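Local atomic coordinates of putative aldehyde dehydrogenase (Burkholderia cenocepacia, PDB entry 4YWE), a protein that probably oxidises aldehydes with NAD or NADP as the electron acceptor, as other members of the aldehyde dehydrogenase family do. Residues Leu104-Ala109 and Ile282-Gly287; His229-Gly234 and Gly465-Phe470; Ala427-Leu432 and Val441-Tyr446. All blocks are in the same frame, centred on the assembly; numbering follows the deposited sequence. Where two conformers were deposited one is given.

Overall arrangement
The three contacts sit in different parts of an aldehyde dehydrogenase subunit. Contact 2 adjoins the predicted active site: the side chain of Glu467 is about 4 Å from that of Glu256. Contact 1 joins the start of helix 104-124 to the turn just after helix 271-283, about 22 Å from contact 2 between centres; the side chain of Asn285 is about 11 Å from the bound calcium ion. Contact 3 belongs to the sheet that has 440-443 as an edge strand within the chain and faces neighbouring subunits, about 25 Å between centres from either other contact. In sequence, contact 3 falls between the two segments of contact 2, whereas those of contacts 1 and 2 alternate.

Contact 1: residues Leu104-Ala109 and Ile282-Gly287; sequences LKQARA and IVQNGG
Gln106, in the first turn of helix 104-124, reaches across to the backbone where helix 271-283 of the aldehyde dehydrogenase fold has just ended. The tight part is one amide. Asn285 N donates to Gln106 OE1 at 2.8 Å, a somewhat bent bond with 140° at the hydrogen, and the donor is tilted 25° from the carbonyl plane. With CG beside its backbone N (chi1 -61°) and the rest of the chain extended, Gln106 spans the gap between backbones whose nearest CA atoms, those of Gln106 and Asn285, are still 7.4 Å apart.

Asn285 is buried; its own ND2 bonds Gln288 O, and its side chain packs on Lys102 and Tyr159. From here the chain runs on into the loop that carries the catalytic cysteine in this family. The loose side belongs to Gln284, which is exposed, packs on Tyr159 and offers the contact little more than CG, 3.9 Å from Gln106 OE1.

The second half of the Gln106 amide works through solvent: NE2 donates to a water at 2.7 Å. That water in turn lies 2.4 Å from Val283 O, short enough that its exact position is doubtful.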
ATOM      1  N   LEU A 104      23.224 -10.342 -32.132  1.00 23.25           N
ATOM      2  CA  LEU A 104      23.787 -10.889 -30.900  1.00 21.13           C
ATOM      3  C   LEU A 104      23.718  -9.902 -29.738  1.00 27.31           C
ATOM      4  O   LEU A 104      23.530 -10.299 -28.588  1.00 27.89           O
ATOM      5  CB  LEU A 104      25.237 -11.320 -31.131  1.00 22.12           C
ATOM      6  CG  LEU A 104      25.424 -12.485 -32.104  1.00 28.09           C
ATOM      7  CD1 LEU A 104      26.897 -12.824 -32.260  1.00 23.81           C
ATOM      8  CD2 LEU A 104      24.638 -13.701 -31.635  1.00 22.37           C
ATOM      9  N   LYS A 105      23.868  -8.619 -30.045  1.00 28.53           N
ATOM     10  CA  LYS A 105      23.818  -7.574 -29.028  1.00 26.25           C
ATOM     11  C   LYS A 105      22.443  -7.521 -28.366  1.00 22.63           C
ATOM     12  O   LYS A 105      22.333  -7.342 -27.152  1.00 18.84           O
ATOM     13  CB  LYS A 105      24.168  -6.217 -29.643  1.00 31.02           C
ATOM     14  CG  LYS A 105      24.255  -5.080 -28.640  1.00 39.23           C
ATOM     15  CD  LYS A 105      24.637  -3.775 -29.320  1.00 45.19           C
ATOM     16  CE  LYS A 105      24.767  -2.642 -28.312  1.00 47.54           C
ATOM     17  NZ  LYS A 105      25.138  -1.356 -28.964  1.00 48.35           N
ATOM     18  N   GLN A 106      21.397  -7.685 -29.170  1.00 20.61           N
ATOM     19  CA  GLN A 106      20.028  -7.676 -28.663  1.00 23.75           C
ATOM     20  C   GLN A 106      19.693  -8.983 -27.951  1.00 24.41           C
ATOM     21  O   GLN A 106      19.006  -8.988 -26.926  1.00 17.19           O
ATOM     22  CB  GLN A 106      19.037  -7.425 -29.803  1.00 17.97           C
ATOM     23  CG  GLN A 106      19.232  -6.091 -30.509  1.00 18.25           C
ATOM     24  CD  GLN A 106      18.271  -5.890 -31.667  1.00 24.77           C
ATOM     25  OE1 GLN A 106      17.156  -6.412 -31.662  1.00 24.03           O
ATOM     26  NE2 GLN A 106      18.700  -5.132 -32.668  1.00 18.75           N
ATOM     27  N   ALA A 107      20.182 -10.091 -28.498  1.00 25.67           N
ATOM     28  CA  ALA A 107      19.956 -11.407 -27.911  1.00 21.88           C
ATOM     29  C   ALA A 107      20.606 -11.512 -26.537  1.00 19.75           C
ATOM     30  O   ALA A 107      20.100 -12.201 -25.652  1.00 19.61           O
ATOM     31  CB  ALA A 107      20.483 -12.492 -28.829  1.00 26.17           C
ATOM     32  N   ARG A 108      21.732 -10.828 -26.365  1.00 22.10           N
ATOM     33  CA  ARG A 108      22.425 -10.800 -25.083  1.00 21.69           C
ATOM     34  C   ARG A 108      21.650  -9.954 -24.076  1.00 22.21           C
ATOM     35  O   ARG A 108      21.569 -10.296 -22.894  1.00 18.42           O
ATOM     36  CB  ARG A 108      23.848 -10.259 -25.251  1.00 23.24           C
ATOM     37  CG  ARG A 108      24.624 -10.139 -23.949  1.00 28.68           C
ATOM     38  CD  ARG A 108      26.063  -9.701 -24.182  1.00 32.56           C
ATOM     39  NE  ARG A 108      26.861 -10.742 -24.826  1.00 34.25           N
ATOM     40  CZ  ARG A 108      27.177 -10.753 -26.117  1.00 35.32           C
ATOM     41  NH1 ARG A 108      26.766  -9.774 -26.910  1.00 39.70           N
ATOM     42  NH2 ARG A 108      27.908 -11.742 -26.614  1.00 32.89           N
ATOM     43  N   ALA A 109      21.078  -8.854 -24.556  1.00 19.32           N
ATOM     44  CA  ALA A 109      20.300  -7.961 -23.707  1.00 18.23           C
ATOM     45  C   ALA A 109      19.041  -8.658 -23.201  1.00 22.03           C
ATOM     46  O   ALA A 109      18.614  -8.444 -22.064  1.00 20.72           O
ATOM     47  CB  ALA A 109      19.939  -6.690 -24.462  1.00 16.89           C
ATOM     48  N   ILE A 282      12.259   1.548 -33.274  1.00 20.25           N
ATOM     49  CA  ILE A 282      11.569   0.883 -34.377  1.00 19.21           C
ATOM     50  C   ILE A 282      12.512  -0.090 -35.085  1.00 20.12           C
ATOM     51  O   ILE A 282      12.075  -0.954 -35.844  1.00 24.44           O
ATOM     52  CB  ILE A 282      10.981   1.919 -35.367  1.00 18.03           C
ATOM     53  CG1 ILE A 282       9.982   1.260 -36.324  1.00 16.67           C
ATOM     54  CG2 ILE A 282      12.092   2.620 -36.137  1.00 17.91           C
ATOM     55  CD1 ILE A 282       8.882   0.484 -35.632  1.00 14.01           C
ATOM     56  N   VAL A 283      13.808   0.043 -34.822  1.00 19.91           N
ATOM     57  CA  VAL A 283      14.808  -0.808 -35.459  1.00 20.33           C
ATOM     58  C   VAL A 283      15.050  -2.063 -34.621  1.00 20.79           C
ATOM     59  O   VAL A 283      15.330  -3.136 -35.161  1.00 20.17           O
ATOM     60  CB  VAL A 283      16.120  -0.026 -35.707  1.00 23.99           C
ATOM     61  CG1 VAL A 283      17.271  -0.963 -36.046  1.00 26.03           C
ATOM     62  CG2 VAL A 283      15.920   0.987 -36.822  1.00 23.20           C
ATOM     63  N   GLN A 284      14.919  -1.925 -33.303  1.00 21.44           N
ATOM     64  CA  GLN A 284      15.109  -3.041 -32.375  1.00 23.45           C
ATOM     65  C   GLN A 284      14.238  -4.240 -32.735  1.00 21.50           C
ATOM     66  O   GLN A 284      13.028  -4.103 -32.924  1.00 14.62           O
ATOM     67  CB  GLN A 284      14.809  -2.598 -30.941  1.00 28.67           C
ATOM     68  CG  GLN A 284      14.957  -3.697 -29.901  1.00 36.77           C
ATOM     69  CD  GLN A 284      14.537  -3.245 -28.513  1.00 39.28           C
ATOM     70  OE1 GLN A 284      14.054  -2.127 -28.332  1.00 39.52           O
ATOM     71  NE2 GLN A 284      14.718  -4.115 -27.526  1.00 40.34           N
ATOM     72  N   ASN A 285      14.874  -5.406 -32.831  1.00 20.83           N
ATOM     73  CA  ASN A 285      14.207  -6.662 -33.172  1.00 21.10           C
ATOM     74  C   ASN A 285      13.454  -6.559 -34.498  1.00 21.94           C
ATOM     75  O   ASN A 285      12.403  -7.171 -34.670  1.00 24.20           O
ATOM     76  CB  ASN A 285      13.248  -7.083 -32.054  1.00 22.54           C
ATOM     77  CG  ASN A 285      12.937  -8.568 -32.077  1.00 20.31           C
ATOM     78  OD1 ASN A 285      13.787  -9.387 -32.425  1.00 17.14           O
ATOM     79  ND2 ASN A 285      11.711  -8.923 -31.708  1.00 22.73           N
ATOM     80  N   GLY A 286      14.000  -5.784 -35.430  1.00 15.53           N
ATOM     81  CA  GLY A 286      13.385  -5.602 -36.732  1.00 19.77           C
ATOM     82  C   GLY A 286      11.974  -5.045 -36.679  1.00 19.02           C
ATOM     83  O   GLY A 286      11.147  -5.341 -37.541  1.00 18.33           O
ATOM     84  N   GLY A 287      11.694  -4.245 -35.655  1.00 22.00           N
ATOM     85  CA  GLY A 287      10.374  -3.670 -35.476  1.00 21.26           C
ATOM     86  C   GLY A 287       9.338  -4.674 -35.008  1.00 22.52           C
ATOM     87  O   GLY A 287       8.156  -4.353 -34.889  1.00 21.63           O
TER
HETATM   88  O   HOH W   1      17.048  -4.778 -34.822  1.00 26.01           O

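Contact 2: residues His229-Gly234 and Gly465-Phe470; sequences HISFTG and GREKGF
Ser231 and Glu467 join strand 229-233, in the Rossmann-like sheet of the aldehyde dehydrogenase fold, to the loop that follows strand 463-464. Beginning at the start of the strand, His229 sets off toward the loop but does not touch it directly. A water bridges the gap, donating to Glu467 OE2 at 2.8 Å and lying 3.3 Å from His229 NE2.

Ser231 makes the direct link. Its OG is anti to the backbone N (chi1 175°), which aims it at the carboxylate, and it donates to Glu467 OE2. The modelled separation of OG and OE2, 2.4 Å, is very short, so the exact length is doubtful. The same OG also hydrogen-bonds Ser167 OG, so the serine ties its strand to helix 160-174 as well as to the loop.

Phe232 sets off away from the loop and packs on helix 236-246. Thr233 and Glu467 both touch Glu256, the predicted active-site residue; beyond Thr233 the strand leaves for the glycine turn that in this family lies at the cofactor site. Arg166, whose NH2 bonds Thr233 OG1, also faces the carboxylate of Glu467, in a long, weak ion pair with OE1. That second oxygen, OE1 of Glu467, is 3.5 Å from Ser231 OG, at an angle too poor for a hydrogen bond.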
ATOM      1  N   HIS A 229      -5.726 -19.533 -14.673  1.00 15.12           N
ATOM      2  CA  HIS A 229      -5.436 -18.200 -15.196  1.00 11.71           C
ATOM      3  C   HIS A 229      -4.513 -18.300 -16.402  1.00 12.39           C
ATOM      4  O   HIS A 229      -3.609 -19.134 -16.434  1.00 14.06           O
ATOM      5  CB  HIS A 229      -4.807 -17.317 -14.115  1.00 13.61           C
ATOM      6  CG  HIS A 229      -4.272 -16.016 -14.631  1.00 15.14           C
ATOM      7  ND1 HIS A 229      -5.041 -14.875 -14.717  1.00 15.50           N
ATOM      8  CD2 HIS A 229      -3.044 -15.677 -15.089  1.00 17.78           C
ATOM      9  CE1 HIS A 229      -4.310 -13.890 -15.205  1.00 16.27           C
ATOM     10  NE2 HIS A 229      -3.094 -14.350 -15.440  1.00 20.23           N
ATOM     11  N   ILE A 230      -4.743 -17.447 -17.395  1.00 14.60           N
ATOM     12  CA  ILE A 230      -3.945 -17.480 -18.613  1.00 12.08           C
ATOM     13  C   ILE A 230      -3.268 -16.139 -18.859  1.00 12.67           C
ATOM     14  O   ILE A 230      -3.907 -15.086 -18.804  1.00 10.51           O
ATOM     15  CB  ILE A 230      -4.802 -17.880 -19.829  1.00 15.88           C
ATOM     16  CG1 ILE A 230      -5.411 -19.268 -19.623  1.00 20.55           C
ATOM     17  CG2 ILE A 230      -3.967 -17.850 -21.103  1.00 12.82           C
ATOM     18  CD1 ILE A 230      -6.264 -19.738 -20.781  1.00 22.77           C
ATOM     19  N   SER A 231      -1.969 -16.188 -19.129  1.00 10.69           N
ATOM     20  CA  SER A 231      -1.216 -15.004 -19.518  1.00 10.46           C
ATOM     21  C   SER A 231      -0.904 -15.065 -21.009  1.00 19.60           C
ATOM     22  O   SER A 231      -0.065 -15.855 -21.444  1.00 19.58           O
ATOM     23  CB  SER A 231       0.074 -14.891 -18.704  1.00 10.42           C
ATOM     24  OG  SER A 231       0.863 -13.802 -19.149  1.00 13.71           O
ATOM     25  N   PHE A 232      -1.586 -14.234 -21.792  1.00 13.56           N
ATOM     26  CA  PHE A 232      -1.423 -14.261 -23.240  1.00 11.98           C
ATOM     27  C   PHE A 232      -0.660 -13.049 -23.764  1.00 17.92           C
ATOM     28  O   PHE A 232      -0.882 -11.920 -23.327  1.00 22.64           O
ATOM     29  CB  PHE A 232      -2.786 -14.347 -23.934  1.00 10.90           C
ATOM     30  CG  PHE A 232      -2.700 -14.351 -25.438  1.00 12.53           C
ATOM     31  CD1 PHE A 232      -2.559 -15.542 -26.132  1.00 16.13           C
ATOM     32  CD2 PHE A 232      -2.759 -13.167 -26.157  1.00 11.09           C
ATOM     33  CE1 PHE A 232      -2.476 -15.551 -27.512  1.00 20.24           C
ATOM     34  CE2 PHE A 232      -2.674 -13.168 -27.535  1.00 15.80           C
ATOM     35  CZ  PHE A 232      -2.537 -14.362 -28.216  1.00 18.55           C
ATOM     36  N   THR A 233       0.229 -13.302 -24.720  1.00 13.88           N
ATOM     37  CA  THR A 233       0.920 -12.243 -25.443  1.00 10.79           C
ATOM     38  C   THR A 233       1.004 -12.607 -26.920  1.00 15.25           C
ATOM     39  O   THR A 233       1.669 -13.574 -27.289  1.00 18.74           O
ATOM     40  CB  THR A 233       2.338 -11.999 -24.898  1.00 18.73           C
ATOM     41  OG1 THR A 233       2.269 -11.652 -23.510  1.00 20.29           O
ATOM     42  CG2 THR A 233       3.011 -10.874 -25.666  1.00 17.58           C
ATOM     43  N   GLY A 234       0.322 -11.836 -27.760  1.00 13.07           N
ATOM     44  CA  GLY A 234       0.312 -12.097 -29.187  1.00 12.24           C
ATOM     45  C   GLY A 234      -0.616 -11.183 -29.961  1.00 15.66           C
ATOM     46  O   GLY A 234      -0.954 -10.094 -29.499  1.00 18.62           O
ATOM     47  N   GLY A 465      -5.029  -5.567 -18.684  1.00 19.47           N
ATOM     48  CA  GLY A 465      -4.235  -6.163 -17.627  1.00 16.51           C
ATOM     49  C   GLY A 465      -2.813  -5.642 -17.649  1.00 15.16           C
ATOM     50  O   GLY A 465      -2.396  -5.004 -18.616  1.00  9.29           O
ATOM     51  N   ARG A 466      -2.063  -5.913 -16.585  1.00  9.51           N
ATOM     52  CA  ARG A 466      -0.700  -5.411 -16.477  1.00  8.70           C
ATOM     53  C   ARG A 466       0.281  -6.514 -16.097  1.00 15.90           C
ATOM     54  O   ARG A 466      -0.007  -7.347 -15.237  1.00 17.49           O
ATOM     55  CB  ARG A 466      -0.627  -4.278 -15.449  1.00 13.49           C
ATOM     56  CG  ARG A 466      -1.431  -3.037 -15.817  1.00 13.93           C
ATOM     57  CD  ARG A 466      -0.839  -2.326 -17.027  1.00 14.23           C
ATOM     58  NE  ARG A 466      -1.610  -1.141 -17.406  1.00 14.43           N
ATOM     59  CZ  ARG A 466      -2.617  -1.152 -18.276  1.00 17.20           C
ATOM     60  NH1 ARG A 466      -2.982  -2.285 -18.861  1.00  9.21           N
ATOM     61  NH2 ARG A 466      -3.260  -0.026 -18.562  1.00 13.08           N
ATOM     62  N   GLU A 467       1.438  -6.517 -16.752  1.00 14.29           N
ATOM     63  CA  GLU A 467       2.531  -7.401 -16.369  1.00 13.65           C
ATOM     64  C   GLU A 467       3.809  -6.576 -16.224  1.00 16.35           C
ATOM     65  O   GLU A 467       3.784  -5.361 -16.428  1.00 15.43           O
ATOM     66  CB  GLU A 467       2.703  -8.536 -17.382  1.00 13.08           C
ATOM     67  CG  GLU A 467       1.469  -9.431 -17.487  1.00 12.37           C
ATOM     68  CD  GLU A 467       1.778 -10.822 -18.004  1.00 13.99           C
ATOM     69  OE1 GLU A 467       2.898 -11.041 -18.508  1.00 14.52           O
ATOM     70  OE2 GLU A 467       0.897 -11.701 -17.898  1.00 14.85           O
ATOM     71  N   LYS A 468       4.906  -7.241 -15.861  1.00 10.64           N
ATOM     72  CA  LYS A 468       6.138  -6.591 -15.400  1.00 12.79           C
ATOM     73  C   LYS A 468       5.896  -5.841 -14.088  1.00 14.53           C
ATOM     74  O   LYS A 468       4.753  -5.612 -13.688  1.00 10.14           O
ATOM     75  CB  LYS A 468       6.710  -5.623 -16.443  1.00 15.47           C
ATOM     76  CG  LYS A 468       6.982  -6.212 -17.814  1.00 12.22           C
ATOM     77  CD  LYS A 468       7.672  -5.180 -18.692  1.00 12.72           C
ATOM     78  CE  LYS A 468       7.725  -5.610 -20.148  1.00 18.16           C
ATOM     79  NZ  LYS A 468       8.424  -4.594 -20.985  1.00 16.76           N
ATOM     80  N   GLY A 469       6.981  -5.464 -13.418  1.00 18.97           N
ATOM     81  CA  GLY A 469       6.888  -4.733 -12.167  1.00 16.58           C
ATOM     82  C   GLY A 469       6.214  -5.504 -11.048  1.00 15.22           C
ATOM     83  O   GLY A 469       5.810  -6.653 -11.222  1.00 16.88           O
ATOM     84  N   PHE A 470       6.090  -4.863  -9.890  1.00 14.74           N
ATOM     85  CA  PHE A 470       5.458  -5.484  -8.733  1.00 14.97           C
ATOM     86  C   PHE A 470       3.968  -5.701  -8.983  1.00 12.69           C
ATOM     87  O   PHE A 470       3.385  -6.679  -8.513  1.00 12.61           O
ATOM     88  CB  PHE A 470       5.667  -4.622  -7.485  1.00 16.57           C
ATOM     89  CG  PHE A 470       5.413  -5.348  -6.195  1.00 18.05           C
ATOM     90  CD1 PHE A 470       4.130  -5.455  -5.683  1.00 18.31           C
ATOM     91  CD2 PHE A 470       6.460  -5.921  -5.493  1.00 17.99           C
ATOM     92  CE1 PHE A 470       3.896  -6.124  -4.494  1.00 18.29           C
ATOM     93  CE2 PHE A 470       6.232  -6.590  -4.303  1.00 18.17           C
ATOM     94  CZ  PHE A 470       4.948  -6.692  -3.804  1.00 17.23           C
TER
HETATM   95  O   HOH W   2      -0.931 -11.891 -15.735  1.00 17.20           O

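Contact 3: residues Ala427-Leu432 and Val441-Tyr446; sequences ARQMRL and VFINNY
Ile443 lies against Gln429 and Met430 within the beta-alpha-beta unit made of strand 418-422, helix 426-435 and strand 440-443. Following the second segment from its start, Val441 packs on Ile421 of strand 418-422. Strand 440-443 is an outermost strand of its sheet within the chain, and a parallel strand of the second subunit, which pairs with Val441, Phe442 and Ile443, continues the sheet beyond it.

Ile443 carries the contact with both of its branches. CG2, anti to the backbone N, sits over the face of the Gln429 amide, 3.5 Å from its CD. The other branch runs to CD1, which meets Gln429 CB at 3.7 Å and Met430 SD at 3.9 Å. Although Met430 starts out away from the strand, a bend at chi2 (-51°) swings its sulfur round to reach this methyl.

At Asn444 the chain has left the strand. Its ND2 sits 3.4 Å from Gln429 NE2, but two donors cannot bond, and the amide planes stand perpendicular. Thr423 settles both groups, its O accepting from Gln429 NE2 and its N donating to Asn444 OD1. Asn445 folds back over the strand end. In that fold-back, Asn445 ND2 donates to Ile443 O at 2.7 Å from above the carbonyl plane, and it also bonds Ala483 O of the second subunit.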
ATOM      1  N   ALA A 427       5.540  21.424 -17.900  1.00 19.83           N
ATOM      2  CA  ALA A 427       4.089  21.437 -17.775  1.00 19.70           C
ATOM      3  C   ALA A 427       3.466  20.625 -18.901  1.00 23.35           C
ATOM      4  O   ALA A 427       2.553  19.834 -18.675  1.00 20.75           O
ATOM      5  CB  ALA A 427       3.562  22.862 -17.788  1.00 20.67           C
ATOM      6  N   ARG A 428       3.986  20.819 -20.109  1.00 24.87           N
ATOM      7  CA  ARG A 428       3.511  20.104 -21.288  1.00 24.60           C
ATOM      8  C   ARG A 428       3.708  18.596 -21.152  1.00 24.10           C
ATOM      9  O   ARG A 428       2.848  17.815 -21.557  1.00 24.65           O
ATOM     10  CB  ARG A 428       4.228  20.620 -22.538  1.00 25.17           C
ATOM     11  CG  ARG A 428       3.919  19.845 -23.806  1.00 22.85           C
ATOM     12  CD  ARG A 428       4.748  20.365 -24.964  1.00 23.42           C
ATOM     13  NE  ARG A 428       4.313  21.691 -25.388  1.00 25.59           N
ATOM     14  CZ  ARG A 428       5.068  22.536 -26.081  1.00 24.66           C
ATOM     15  NH1 ARG A 428       6.305  22.199 -26.418  1.00 22.92           N
ATOM     16  NH2 ARG A 428       4.588  23.723 -26.428  1.00 28.68           N
ATOM     17  N   GLN A 429       4.839  18.197 -20.577  1.00 25.23           N
ATOM     18  CA  GLN A 429       5.150  16.784 -20.375  1.00 21.20           C
ATOM     19  C   GLN A 429       4.065  16.068 -19.579  1.00 21.13           C
ATOM     20  O   GLN A 429       3.513  15.062 -20.027  1.00 15.64           O
ATOM     21  CB  GLN A 429       6.496  16.630 -19.662  1.00 16.77           C
ATOM     22  CG  GLN A 429       7.699  17.037 -20.493  1.00 17.14           C
ATOM     23  CD  GLN A 429       8.944  17.249 -19.651  1.00 20.91           C
ATOM     24  OE1 GLN A 429       8.943  16.997 -18.445  1.00 19.86           O
ATOM     25  NE2 GLN A 429      10.013  17.716 -20.284  1.00 20.54           N
ATOM     26  N   MET A 430       3.762  16.593 -18.396  1.00 23.50           N
ATOM     27  CA  MET A 430       2.790  15.968 -17.509  1.00 23.02           C
ATOM     28  C   MET A 430       1.367  16.107 -18.038  1.00 21.87           C
ATOM     29  O   MET A 430       0.548  15.202 -17.878  1.00 24.58           O
ATOM     30  CB  MET A 430       2.888  16.570 -16.106  1.00 30.38           C
ATOM     31  CG  MET A 430       4.239  16.356 -15.445  1.00 37.03           C
ATOM     32  SD  MET A 430       4.751  14.628 -15.502  1.00 39.20           S
ATOM     33  CE  MET A 430       3.434  13.850 -14.570  1.00 34.90           C
ATOM     34  N   ARG A 431       1.081  17.244 -18.665  1.00 20.64           N
ATOM     35  CA  ARG A 431      -0.241  17.511 -19.215  0.72 23.76           C
ATOM     36  C   ARG A 431      -0.596  16.498 -20.302  1.00 24.48           C
ATOM     37  O   ARG A 431      -1.717  15.995 -20.355  1.00 29.77           O
ATOM     38  CB  ARG A 431      -0.305  18.937 -19.768  0.72 25.64           C
ATOM     39  CG  ARG A 431      -1.691  19.397 -20.181  0.72 26.75           C
ATOM     40  CD  ARG A 431      -1.738  20.907 -20.388  0.72 26.25           C
ATOM     41  NE  ARG A 431      -0.768  21.368 -21.378  0.72 24.89           N
ATOM     42  CZ  ARG A 431       0.279  22.139 -21.100  0.72 25.79           C
ATOM     43  NH1 ARG A 431       0.497  22.545 -19.857  0.72 24.87           N
ATOM     44  NH2 ARG A 431       1.109  22.509 -22.068  0.72 25.35           N
ATOM     45  N   LEU A 432       0.370  16.200 -21.165  1.00 23.05           N
ATOM     46  CA  LEU A 432       0.166  15.237 -22.241  1.00 23.23           C
ATOM     47  C   LEU A 432       0.077  13.816 -21.701  1.00 19.77           C
ATOM     48  O   LEU A 432      -0.759  13.029 -22.141  1.00 22.75           O
ATOM     49  CB  LEU A 432       1.294  15.328 -23.267  1.00 22.94           C
ATOM     50  CG  LEU A 432       1.359  16.583 -24.131  1.00 22.44           C
ATOM     51  CD1 LEU A 432       2.620  16.548 -24.958  1.00 20.58           C
ATOM     52  CD2 LEU A 432       0.134  16.691 -25.020  1.00 22.86           C
ATOM     53  N   VAL A 441       3.896   5.855 -20.385  1.00 21.43           N
ATOM     54  CA  VAL A 441       4.278   7.097 -21.044  1.00 19.25           C
ATOM     55  C   VAL A 441       5.724   7.418 -20.682  1.00 17.51           C
ATOM     56  O   VAL A 441       6.083   7.470 -19.505  1.00 13.38           O
ATOM     57  CB  VAL A 441       3.343   8.260 -20.663  1.00 16.75           C
ATOM     58  CG1 VAL A 441       3.783   9.536 -21.360  1.00 16.81           C
ATOM     59  CG2 VAL A 441       1.902   7.928 -21.020  1.00 12.71           C
ATOM     60  N   PHE A 442       6.556   7.621 -21.697  1.00 14.52           N
ATOM     61  CA  PHE A 442       7.962   7.927 -21.468  1.00 14.82           C
ATOM     62  C   PHE A 442       8.266   9.377 -21.821  1.00 15.70           C
ATOM     63  O   PHE A 442       7.938   9.845 -22.912  1.00 16.96           O
ATOM     64  CB  PHE A 442       8.857   6.981 -22.271  1.00 15.16           C
ATOM     65  CG  PHE A 442       8.727   5.539 -21.868  1.00 16.17           C
ATOM     66  CD1 PHE A 442       9.481   5.028 -20.825  1.00 14.77           C
ATOM     67  CD2 PHE A 442       7.849   4.696 -22.529  1.00 21.03           C
ATOM     68  CE1 PHE A 442       9.364   3.703 -20.450  1.00 20.70           C
ATOM     69  CE2 PHE A 442       7.726   3.370 -22.159  1.00 19.27           C
ATOM     70  CZ  PHE A 442       8.486   2.873 -21.118  1.00 19.58           C
ATOM     71  N   ILE A 443       8.890  10.085 -20.886  1.00 16.38           N
ATOM     72  CA  ILE A 443       9.226  11.488 -21.082  1.00 19.70           C
ATOM     73  C   ILE A 443      10.711  11.637 -21.382  1.00 22.82           C
ATOM     74  O   ILE A 443      11.559  11.312 -20.546  1.00 19.05           O
ATOM     75  CB  ILE A 443       8.823  12.328 -19.860  1.00 23.14           C
ATOM     76  CG1 ILE A 443       7.307  12.275 -19.661  1.00 25.61           C
ATOM     77  CG2 ILE A 443       9.296  13.765 -20.021  1.00 18.99           C
ATOM     78  CD1 ILE A 443       6.807  13.118 -18.509  1.00 28.25           C
ATOM     79  N   ASN A 444      11.009  12.127 -22.585  1.00 19.16           N
ATOM     80  CA  ASN A 444      12.379  12.330 -23.054  1.00 20.44           C
ATOM     81  C   ASN A 444      13.199  11.042 -22.989  1.00 30.30           C
ATOM     82  O   ASN A 444      14.401  11.060 -22.728  1.00 32.47           O
ATOM     83  CB  ASN A 444      13.057  13.446 -22.257  1.00 21.72           C
ATOM     84  CG  ASN A 444      12.447  14.808 -22.539  1.00 30.34           C
ATOM     85  OD1 ASN A 444      11.974  15.069 -23.644  1.00 28.86           O
ATOM     86  ND2 ASN A 444      12.453  15.680 -21.538  1.00 22.81           N
ATOM     87  N   ASN A 445      12.519   9.927 -23.235  1.00 29.66           N
ATOM     88  CA  ASN A 445      13.147   8.623 -23.388  1.00 27.54           C
ATOM     89  C   ASN A 445      12.115   7.694 -24.016  1.00 25.56           C
ATOM     90  O   ASN A 445      11.032   8.139 -24.396  1.00 17.54           O
ATOM     91  CB  ASN A 445      13.645   8.068 -22.050  1.00 26.27           C
ATOM     92  CG  ASN A 445      12.515   7.630 -21.139  1.00 24.61           C
ATOM     93  OD1 ASN A 445      12.337   6.439 -20.884  1.00 25.29           O
ATOM     94  ND2 ASN A 445      11.752   8.593 -20.634  1.00 23.73           N
ATOM     95  N   TYR A 446      12.446   6.414 -24.129  1.00 24.61           N
ATOM     96  CA  TYR A 446      11.507   5.436 -24.666  1.00 25.09           C
ATOM     97  C   TYR A 446      11.922   4.027 -24.270  1.00 31.12           C
ATOM     98  O   TYR A 446      12.685   3.375 -24.980  1.00 34.75           O
ATOM     99  CB  TYR A 446      11.415   5.549 -26.188  1.00 22.85           C
ATOM    100  CG  TYR A 446      10.188   4.885 -26.769  1.00 21.21           C
ATOM    101  CD1 TYR A 446       9.005   5.594 -26.931  1.00 18.68           C
ATOM    102  CD2 TYR A 446      10.211   3.550 -27.148  1.00 16.79           C
ATOM    103  CE1 TYR A 446       7.881   4.994 -27.456  1.00 15.46           C
ATOM    104  CE2 TYR A 446       9.091   2.941 -27.677  1.00 20.26           C
ATOM    105  CZ  TYR A 446       7.929   3.669 -27.827  1.00 20.50           C
ATOM    106  OH  TYR A 446       6.811   3.069 -28.351  1.00 19.82           O
TER